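Local coordinates for protein transferrin (Manduca sexta, PDB 6WB6) that binds a single ferric ion together with a carbonate anion and transports iron as a secreted insect transferrin, at residues A[435-440]-A[573-578]; A[442-447]-A[556-561]; A[560-565]-A[578-583]. All blocks are in the same frame, centred on the assembly; numbering follows the deposited sequence.

Contact 1: residues A[435-440]-A[573-578]; sequences PNYAVA and SSFATC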
loop_
_atom_site.group_PDB
_atom_site.type_symbol
_atom_site.label_atom_id
_atom_site.label_comp_id
_atom_site.label_asym_id
_atom_site.label_seq_id
_atom_site.Cartn_x
_atom_site.Cartn_y
_atom_site.Cartn_z
ATOM N N PRO A 435 -8.136 -13.633 -3.383
ATOM C CA PRO A 435 -9.466 -13.387 -3.960
ATOM C C PRO A 435 -10.454 -14.380 -3.382
ATOM O O PRO A 435 -10.066 -15.379 -2.784
ATOM C CB PRO A 435 -9.269 -13.608 -5.460
ATOM C CG PRO A 435 -7.780 -13.605 -5.665
ATOM C CD PRO A 435 -7.188 -14.104 -4.409
ATOM N N ASN A 436 -11.742 -14.093 -3.544
ATOM C CA ASN A 436 -12.742 -15.101 -3.227
ATOM C C ASN A 436 -12.626 -16.258 -4.206
ATOM O O ASN A 436 -12.171 -16.089 -5.340
ATOM C CB ASN A 436 -14.143 -14.520 -3.295
ATOM C CG ASN A 436 -14.389 -13.490 -2.217
ATOM O OD1 ASN A 436 -14.039 -13.697 -1.051
ATOM N ND2 ASN A 436 -14.941 -12.353 -2.611
ATOM N N TYR A 437 -13.048 -17.437 -3.759
ATOM C CA TYR A 437 -13.155 -18.606 -4.616
ATOM C C TYR A 437 -14.576 -19.143 -4.613
ATOM O O TYR A 437 -15.243 -19.188 -3.571
ATOM C CB TYR A 437 -12.208 -19.713 -4.169
ATOM C CG TYR A 437 -10.771 -19.419 -4.503
ATOM C CD1 TYR A 437 -10.110 -18.351 -3.915
ATOM C CD2 TYR A 437 -10.085 -20.187 -5.415
ATOM C CE1 TYR A 437 -8.799 -18.079 -4.228
ATOM C CE2 TYR A 437 -8.778 -19.925 -5.730
ATOM C CZ TYR A 437 -8.140 -18.873 -5.135
ATOM O OH TYR A 437 -6.830 -18.605 -5.435
ATOM N N ALA A 438 -15.026 -19.557 -5.785
ATOM C CA ALA A 438 -16.214 -20.387 -5.860
ATOM C C ALA A 438 -15.854 -21.794 -5.411
ATOM O O ALA A 438 -14.919 -22.409 -5.939
ATOM C CB ALA A 438 -16.776 -20.402 -7.280
ATOM N N VAL A 439 -16.572 -22.311 -4.423
ATOM C CA VAL A 439 -16.247 -23.620 -3.881
ATOM C C VAL A 439 -17.487 -24.490 -3.912
ATOM O O VAL A 439 -18.579 -24.049 -4.278
ATOM C CB VAL A 439 -15.666 -23.560 -2.457
ATOM C CG1 VAL A 439 -14.539 -22.554 -2.413
ATOM C CG2 VAL A 439 -16.736 -23.228 -1.425
ATOM N N ALA A 440 -17.268 -25.762 -3.586
ATOM C CA ALA A 440 -18.290 -26.801 -3.561
ATOM C C ALA A 440 -18.292 -27.394 -2.164
ATOM O O ALA A 440 -17.351 -28.109 -1.794
ATOM C CB ALA A 440 -18.011 -27.882 -4.596
ATOM N N SER A 573 -11.332 -24.066 5.268
ATOM C CA SER A 573 -10.392 -22.952 5.181
ATOM C C SER A 573 -9.391 -23.093 4.043
ATOM O O SER A 573 -8.607 -22.166 3.815
ATOM C CB SER A 573 -9.636 -22.800 6.499
ATOM O OG SER A 573 -8.965 -24.005 6.825
ATOM N N SER A 574 -9.394 -24.212 3.323
ATOM C CA SER A 574 -8.432 -24.437 2.259
ATOM C C SER A 574 -8.995 -24.104 0.891
ATOM O O SER A 574 -8.370 -24.445 -0.117
ATOM C CB SER A 574 -7.947 -25.887 2.274
ATOM O OG SER A 574 -8.923 -26.723 1.688
ATOM N N PHE A 575 -10.135 -23.415 0.837
ATOM C CA PHE A 575 -10.787 -23.072 -0.425
ATOM C C PHE A 575 -9.812 -22.609 -1.506
ATOM O O PHE A 575 -10.014 -22.933 -2.682
ATOM C CB PHE A 575 -11.865 -22.003 -0.189
ATOM C CG PHE A 575 -11.352 -20.751 0.447
ATOM C CD1 PHE A 575 -11.284 -20.636 1.816
ATOM C CD2 PHE A 575 -10.931 -19.687 -0.333
ATOM C CE1 PHE A 575 -10.801 -19.483 2.408
ATOM C CE2 PHE A 575 -10.461 -18.533 0.245
ATOM C CZ PHE A 575 -10.391 -18.425 1.619
ATOM N N ALA A 576 -8.739 -21.890 -1.145
ATOM C CA ALA A 576 -7.817 -21.401 -2.171
ATOM C C ALA A 576 -7.187 -22.525 -2.993
ATOM O O ALA A 576 -6.673 -22.254 -4.076
ATOM C CB ALA A 576 -6.703 -20.547 -1.565
ATOM N N THR A 577 -7.230 -23.779 -2.531
ATOM C CA THR A 577 -6.727 -24.894 -3.329
ATOM C C THR A 577 -7.734 -26.037 -3.456
ATOM O O THR A 577 -7.405 -27.080 -4.039
ATOM C CB THR A 577 -5.411 -25.429 -2.739
ATOM O OG1 THR A 577 -5.663 -26.005 -1.454
ATOM C CG2 THR A 577 -4.385 -24.307 -2.615
ATOM N N CYS A 578 -8.949 -25.861 -2.940
ATOM C CA CYS A 578 -10.006 -26.878 -2.942
ATOM C C CYS A 578 -11.278 -26.130 -3.324
ATOM O O CYS A 578 -11.968 -25.592 -2.451
ATOM C CB CYS A 578 -10.159 -27.563 -1.587
ATOM S SG CYS A 578 -11.402 -28.887 -1.600
HETATM O O HOH W 1 -14.588 -26.707 -3.195
#
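The aromatic ring of Tyr437 has Ala576 over one face: Ala576 CA sits 3.9 Å from the ring centroid and 8° off the normal, a CH-pi contact. The ring of Phe575 is met differently, at its edge, where Tyr437 CD1 lies near its plane, 3.9 Å from Phe575 CD2; the two side chains cross at about a right angle. Tyr437 has CG anti to the carbonyl carbon (chi1 -74°), which sends CG toward the turn formed by residues 574-578. That turn is closed by its own backbone, with Thr577 N bonded to Ser574 O. Further along the strand, Val439 CG1 packs against Phe575 CB at 3.5 Å, and Leu559 of strand 557-560 touches both Val439 and Phe575. A water then bridges the backbones: it accepts from Ala440 N (2.9 Å) and lies 2.9 Å from Cys578 O, to which it can donate. The contact thus lays the loop leading to strand 581-582 over strand 437-443 of the mixed sheet in the second transferrin-like half. Between the two segments the grip is apolar and aromatic, and the polar link runs through a water, so the fit probably depends on how the Tyr437 ring is turned under Ala576.

Contact 2: residues A[442-447]-A[556-561]; sequences VKKGTA and QYELLC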
loop_
_atom_site.group_PDB
_atom_site.type_symbol
_atom_site.label_atom_id
_atom_site.label_comp_id
_atom_site.label_asym_id
_atom_site.label_seq_id
_atom_site.Cartn_x
_atom_site.Cartn_y
_atom_site.Cartn_z
ATOM N N VAL A 442 -19.688 -29.800 0.765
ATOM C CA VAL A 442 -20.325 -31.096 0.983
ATOM C C VAL A 442 -20.327 -31.397 2.481
ATOM O O VAL A 442 -19.528 -30.855 3.239
ATOM C CB VAL A 442 -19.625 -32.238 0.212
ATOM C CG1 VAL A 442 -19.954 -32.146 -1.282
ATOM C CG2 VAL A 442 -18.084 -32.228 0.433
ATOM N N LYS A 443 -21.262 -32.248 2.908
ATOM C CA LYS A 443 -21.224 -32.763 4.269
ATOM C C LYS A 443 -20.056 -33.726 4.426
ATOM O O LYS A 443 -19.668 -34.422 3.486
ATOM C CB LYS A 443 -22.521 -33.478 4.622
ATOM C CG LYS A 443 -23.718 -32.557 4.740
ATOM C CD LYS A 443 -24.825 -33.164 5.570
ATOM C CE LYS A 443 -25.981 -32.179 5.677
ATOM N NZ LYS A 443 -27.188 -32.699 6.363
ATOM N N LYS A 444 -19.484 -33.765 5.622
ATOM C CA LYS A 444 -18.400 -34.701 5.841
ATOM C C LYS A 444 -18.909 -36.117 5.644
ATOM O O LYS A 444 -20.022 -36.454 6.047
ATOM C CB LYS A 444 -17.807 -34.537 7.239
ATOM C CG LYS A 444 -16.894 -33.332 7.357
ATOM C CD LYS A 444 -15.919 -33.461 8.498
ATOM C CE LYS A 444 -15.304 -32.104 8.826
ATOM N NZ LYS A 444 -14.215 -32.201 9.831
ATOM N N GLY A 445 -18.097 -36.944 4.990
ATOM C CA GLY A 445 -18.403 -38.351 4.873
ATOM C C GLY A 445 -19.369 -38.733 3.775
ATOM O O GLY A 445 -19.620 -39.932 3.597
ATOM N N THR A 446 -19.918 -37.778 3.025
ATOM C CA THR A 446 -20.746 -38.184 1.901
ATOM C C THR A 446 -19.856 -38.711 0.774
ATOM O O THR A 446 -18.635 -38.550 0.782
ATOM C CB THR A 446 -21.644 -37.041 1.413
ATOM O OG1 THR A 446 -20.868 -35.878 1.083
ATOM C CG2 THR A 446 -22.673 -36.693 2.477
ATOM N N ALA A 447 -20.493 -39.349 -0.205
ATOM C CA ALA A 447 -19.815 -40.243 -1.139
ATOM C C ALA A 447 -19.293 -39.558 -2.401
ATOM O O ALA A 447 -19.020 -40.251 -3.387
ATOM C CB ALA A 447 -20.761 -41.380 -1.539
ATOM N N GLN A 556 -18.822 -30.143 10.498
ATOM C CA GLN A 556 -19.742 -31.006 9.755
ATOM C C GLN A 556 -19.575 -30.943 8.241
ATOM O O GLN A 556 -20.031 -31.860 7.552
ATOM C CB GLN A 556 -21.201 -30.653 10.094
ATOM C CG GLN A 556 -21.494 -30.618 11.574
ATOM C CD GLN A 556 -22.856 -30.013 11.876
ATOM O OE1 GLN A 556 -23.814 -30.227 11.146
ATOM N NE2 GLN A 556 -22.938 -29.239 12.954
ATOM N N TYR A 557 -18.923 -29.911 7.717
ATOM C CA TYR A 557 -18.866 -29.650 6.289
ATOM C C TYR A 557 -17.427 -29.592 5.803
ATOM O O TYR A 557 -16.499 -29.286 6.563
ATOM C CB TYR A 557 -19.564 -28.352 5.951
ATOM C CG TYR A 557 -21.023 -28.441 6.227
ATOM C CD1 TYR A 557 -21.890 -28.960 5.279
ATOM C CD2 TYR A 557 -21.545 -28.029 7.444
ATOM C CE1 TYR A 557 -23.242 -29.052 5.523
ATOM C CE2 TYR A 557 -22.911 -28.111 7.700
ATOM C CZ TYR A 557 -23.753 -28.629 6.731
ATOM O OH TYR A 557 -25.110 -28.735 6.956
ATOM N N GLU A 558 -17.264 -29.911 4.523
ATOM C CA GLU A 558 -15.968 -29.957 3.872
ATOM C C GLU A 558 -16.098 -29.306 2.510
ATOM O O GLU A 558 -17.202 -29.087 2.006
ATOM C CB GLU A 558 -15.484 -31.397 3.691
ATOM C CG GLU A 558 -14.537 -31.914 4.718
ATOM C CD GLU A 558 -14.410 -33.415 4.588
ATOM O OE1 GLU A 558 -15.181 -33.988 3.780
ATOM O OE2 GLU A 558 -13.570 -34.017 5.284
ATOM N N LEU A 559 -14.955 -29.055 1.884
ATOM C CA LEU A 559 -14.918 -28.614 0.498
ATOM C C LEU A 559 -14.587 -29.792 -0.398
ATOM O O LEU A 559 -13.747 -30.623 -0.054
ATOM C CB LEU A 559 -13.895 -27.502 0.313
ATOM C CG LEU A 559 -14.182 -26.328 1.250
ATOM C CD1 LEU A 559 -13.132 -25.225 1.087
ATOM C CD2 LEU A 559 -15.615 -25.796 1.007
ATOM N N LEU A 560 -15.297 -29.879 -1.513
ATOM C CA LEU A 560 -15.024 -30.847 -2.571
ATOM C C LEU A 560 -14.073 -30.191 -3.558
ATOM O O LEU A 560 -14.453 -29.227 -4.232
ATOM C CB LEU A 560 -16.326 -31.253 -3.258
ATOM C CG LEU A 560 -16.250 -32.188 -4.457
ATOM C CD1 LEU A 560 -15.679 -33.507 -3.994
ATOM C CD2 LEU A 560 -17.620 -32.363 -5.094
ATOM N N CYS A 561 -12.848 -30.728 -3.658
ATOM C CA CYS A 561 -11.763 -30.125 -4.437
ATOM C C CYS A 561 -11.891 -30.444 -5.927
ATOM O O CYS A 561 -11.043 -31.088 -6.542
ATOM C CB CYS A 561 -10.422 -30.603 -3.900
ATOM S SG CYS A 561 -10.312 -30.562 -2.132
#
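Val442 pairs with Glu558 as an antiparallel hydrogen-bonded pair: Val442 N donates to Glu558 O (2.9 Å), and Glu558 N returns a bond to Val442 O (2.8 Å, 167° at the hydrogen). The same Val442 O also receives a CA-H...O contact from Tyr557 CA. The Val442 and Glu558 side chains project from the same face of the sheet, and Val442 CG2 also reaches Leu560 CB at 4.2 Å. Lys443 faces Tyr557 in a non-hydrogen-bonded pair, and their side chains run side by side in the same direction, with Lys443 CG 3.6 Å from Tyr557 CE1. The aliphatic chain of Lys443 is extended beyond CG and continues past the phenol to a salt bridge between NZ and Asp537. These pairs join the end of strand 437-443 to strand 557-560 in the mixed sheet of the second transferrin-like half, just where the first strand runs into a type II beta turn from Lys443 to Thr446. At Lys444 the pairing gains one more rung, Lys444 N to Gln556 O at 2.8 Å. The Lys444 methylenes cross the Glu558 side chain at about a right angle, Lys444 CG lying 3.7 Å from Glu558 CD, while the carboxylate is engaged by Arg569 through OE1. Gly445 takes a positive phi of 82° within the turn, and Thr446 OG1 closes back on Lys443 O at 3.1 Å.

Contact 3: residues A[560-565]-A[578-583]; sequences LCLNRD and CNVAMA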
loop_
_atom_site.group_PDB
_atom_site.type_symbol
_atom_site.label_atom_id
_atom_site.label_comp_id
_atom_site.label_asym_id
_atom_site.label_seq_id
_atom_site.Cartn_x
_atom_site.Cartn_y
_atom_site.Cartn_z
ATOM N N LEU A 560 -15.297 -29.879 -1.513
ATOM C CA LEU A 560 -15.024 -30.847 -2.571
ATOM C C LEU A 560 -14.073 -30.191 -3.558
ATOM O O LEU A 560 -14.453 -29.227 -4.232
ATOM C CB LEU A 560 -16.326 -31.253 -3.258
ATOM C CG LEU A 560 -16.250 -32.188 -4.457
ATOM C CD1 LEU A 560 -15.679 -33.507 -3.994
ATOM C CD2 LEU A 560 -17.620 -32.363 -5.094
ATOM N N CYS A 561 -12.848 -30.728 -3.658
ATOM C CA CYS A 561 -11.763 -30.125 -4.437
ATOM C C CYS A 561 -11.891 -30.444 -5.927
ATOM O O CYS A 561 -11.043 -31.088 -6.542
ATOM C CB CYS A 561 -10.422 -30.603 -3.900
ATOM S SG CYS A 561 -10.312 -30.562 -2.132
ATOM N N LEU A 562 -12.977 -29.969 -6.520
ATOM C CA LEU A 562 -13.165 -30.207 -7.942
ATOM C C LEU A 562 -12.006 -29.668 -8.781
ATOM O O LEU A 562 -11.823 -30.108 -9.926
ATOM C CB LEU A 562 -14.500 -29.590 -8.400
ATOM C CG LEU A 562 -15.756 -30.268 -7.826
ATOM C CD1 LEU A 562 -17.039 -29.460 -8.034
ATOM C CD2 LEU A 562 -15.892 -31.644 -8.454
ATOM N N ASN A 563 -11.203 -28.750 -8.239
ATOM C CA ASN A 563 -10.052 -28.253 -8.991
ATOM C C ASN A 563 -8.906 -29.252 -9.048
ATOM O O ASN A 563 -8.094 -29.190 -9.970
ATOM C CB ASN A 563 -9.511 -26.974 -8.381
ATOM C CG ASN A 563 -9.054 -27.174 -6.961
ATOM O OD1 ASN A 563 -9.786 -27.737 -6.151
ATOM N ND2 ASN A 563 -7.836 -26.743 -6.651
ATOM N N ARG A 564 -8.796 -30.154 -8.081
ATOM C CA ARG A 564 -7.625 -31.021 -8.032
ATOM C C ARG A 564 -7.773 -32.209 -8.969
ATOM O O ARG A 564 -8.856 -32.785 -9.109
ATOM C CB ARG A 564 -7.387 -31.513 -6.610
ATOM C CG ARG A 564 -7.251 -30.389 -5.637
ATOM C CD ARG A 564 -6.935 -30.919 -4.272
ATOM N NE ARG A 564 -6.714 -29.847 -3.303
ATOM C CZ ARG A 564 -6.639 -30.039 -1.991
ATOM N NH1 ARG A 564 -6.782 -31.261 -1.488
ATOM N NH2 ARG A 564 -6.430 -29.012 -1.181
ATOM N N ASP A 565 -6.667 -32.565 -9.626
ATOM C CA ASP A 565 -6.641 -33.777 -10.434
ATOM C C ASP A 565 -7.168 -34.962 -9.637
ATOM O O ASP A 565 -7.994 -35.739 -10.129
ATOM C CB ASP A 565 -5.213 -34.050 -10.921
ATOM N N CYS A 578 -8.949 -25.861 -2.940
ATOM C CA CYS A 578 -10.006 -26.878 -2.942
ATOM C C CYS A 578 -11.278 -26.130 -3.324
ATOM O O CYS A 578 -11.968 -25.592 -2.451
ATOM C CB CYS A 578 -10.159 -27.563 -1.587
ATOM S SG CYS A 578 -11.402 -28.887 -1.600
ATOM N N ASN A 579 -11.572 -26.089 -4.618
ATOM C CA ASN A 579 -12.527 -25.119 -5.121
ATOM C C ASN A 579 -13.010 -25.560 -6.493
ATOM O O ASN A 579 -12.571 -26.575 -7.034
ATOM C CB ASN A 579 -11.897 -23.734 -5.210
ATOM C CG ASN A 579 -10.639 -23.722 -6.085
ATOM O OD1 ASN A 579 -10.713 -23.888 -7.309
ATOM N ND2 ASN A 579 -9.478 -23.523 -5.454
ATOM N N VAL A 580 -13.904 -24.759 -7.057
ATOM C CA VAL A 580 -14.324 -24.896 -8.434
ATOM C C VAL A 580 -13.591 -23.914 -9.326
ATOM O O VAL A 580 -12.999 -24.302 -10.329
ATOM C CB VAL A 580 -15.849 -24.712 -8.558
ATOM C CG1 VAL A 580 -16.287 -25.103 -9.958
ATOM C CG2 VAL A 580 -16.571 -25.523 -7.505
ATOM N N ALA A 581 -13.637 -22.632 -8.977
ATOM C CA ALA A 581 -12.917 -21.608 -9.712
ATOM C C ALA A 581 -12.586 -20.480 -8.761
ATOM O O ALA A 581 -13.318 -20.220 -7.799
ATOM C CB ALA A 581 -13.740 -21.055 -10.897
ATOM N N MET A 582 -11.498 -19.791 -9.060
ATOM C CA MET A 582 -11.257 -18.510 -8.434
ATOM C C MET A 582 -12.313 -17.518 -8.899
ATOM O O MET A 582 -12.749 -17.549 -10.054
ATOM C CB MET A 582 -9.864 -18.008 -8.786
ATOM C CG MET A 582 -9.464 -16.797 -7.973
ATOM S SD MET A 582 -7.803 -16.257 -8.347
ATOM C CE MET A 582 -8.172 -15.272 -9.770
ATOM N N ALA A 583 -12.726 -16.657 -8.005
ATOM C CA ALA A 583 -13.802 -15.725 -8.268
ATOM C C ALA A 583 -13.236 -14.386 -8.695
ATOM O O ALA A 583 -12.292 -13.891 -8.067
ATOM C CB ALA A 583 -14.670 -15.552 -7.027
HETATM O O HOH W 1 -14.588 -26.707 -3.195
#
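The Cys561-Cys578 disulfide joins the loop after strand 557-560 to the segment that runs through a classic beta bulge, with Val580 and Ala581 both facing Ala438, into strand 581-582. Cys561 SG and Cys578 SG are bonded at 2.1 Å with chi3 -91°, close to the relaxed right angle of a disulfide. Cys561 is the centre of an inverse gamma turn and opens a type I beta turn ending at Arg564, whose N bonds Cys561 O. Cys578 CB lies over one face of the Arg564 guanidinium, and Cys561 SG stands 3.5 Å above that plane, toward its rim; the same arginine makes a salt bridge with Asp570 and gives a hydrogen bond from NE to Thr577 O.

Asn563 and Asn579 carry the polar part. Asn579 N donates to Asn563 OD1 at 2.9 Å, from well above the carbonyl plane, 63° out of it. In return Asn563 N gives a weak bond to Asn579 O. CG of Asn563 sits between the backbone N and the carbonyl carbon, which carries it toward Asn579. The two side-chain amides are stacked, their planes 28° apart. Each ND2 is held separately, that of Asn563 by Thr577 O and that of Asn579 by Phe575 O. An alanine in place of Asn563 would probably leave Asn579 N without its OD1 acceptor, Thr577 O with one donor fewer and the Asn579 amide without its stacking partner.

Beyond the amides, Leu562 CD1 packs on Val580 CG2 at 4.0 Å, the two side chains pointing the same way. The water that meets Cys578 O also lies 2.7 Å from Leu560 O. A covalent link, hydrogen bonds between amide and backbone, and an apolar contact thus hold the two loops together.

The three contacts lie together in the second transferrin-like half, around the mixed sheet that contains strands 437-443, 557-560 and 581-582. Contacts 1 and 3 are the closest, about 7 Å apart centre to centre; they share Cys578 and the bridging water, and Ala438 N of the first lies 2.7 Å from Ala581 O of the third, a probable hydrogen bond. Contact 2 is about 14 Å from contact 1 and 13 Å from contact 3, again centre to centre, sharing Leu560 and Cys561 with the latter; a probable bond from Leu560 N to Ala440 O (2.7 Å) continues its pairing toward contact 1. All three are away from the iron and carbonate site, whose ligands Tyr90 and Tyr204 belong to the first half.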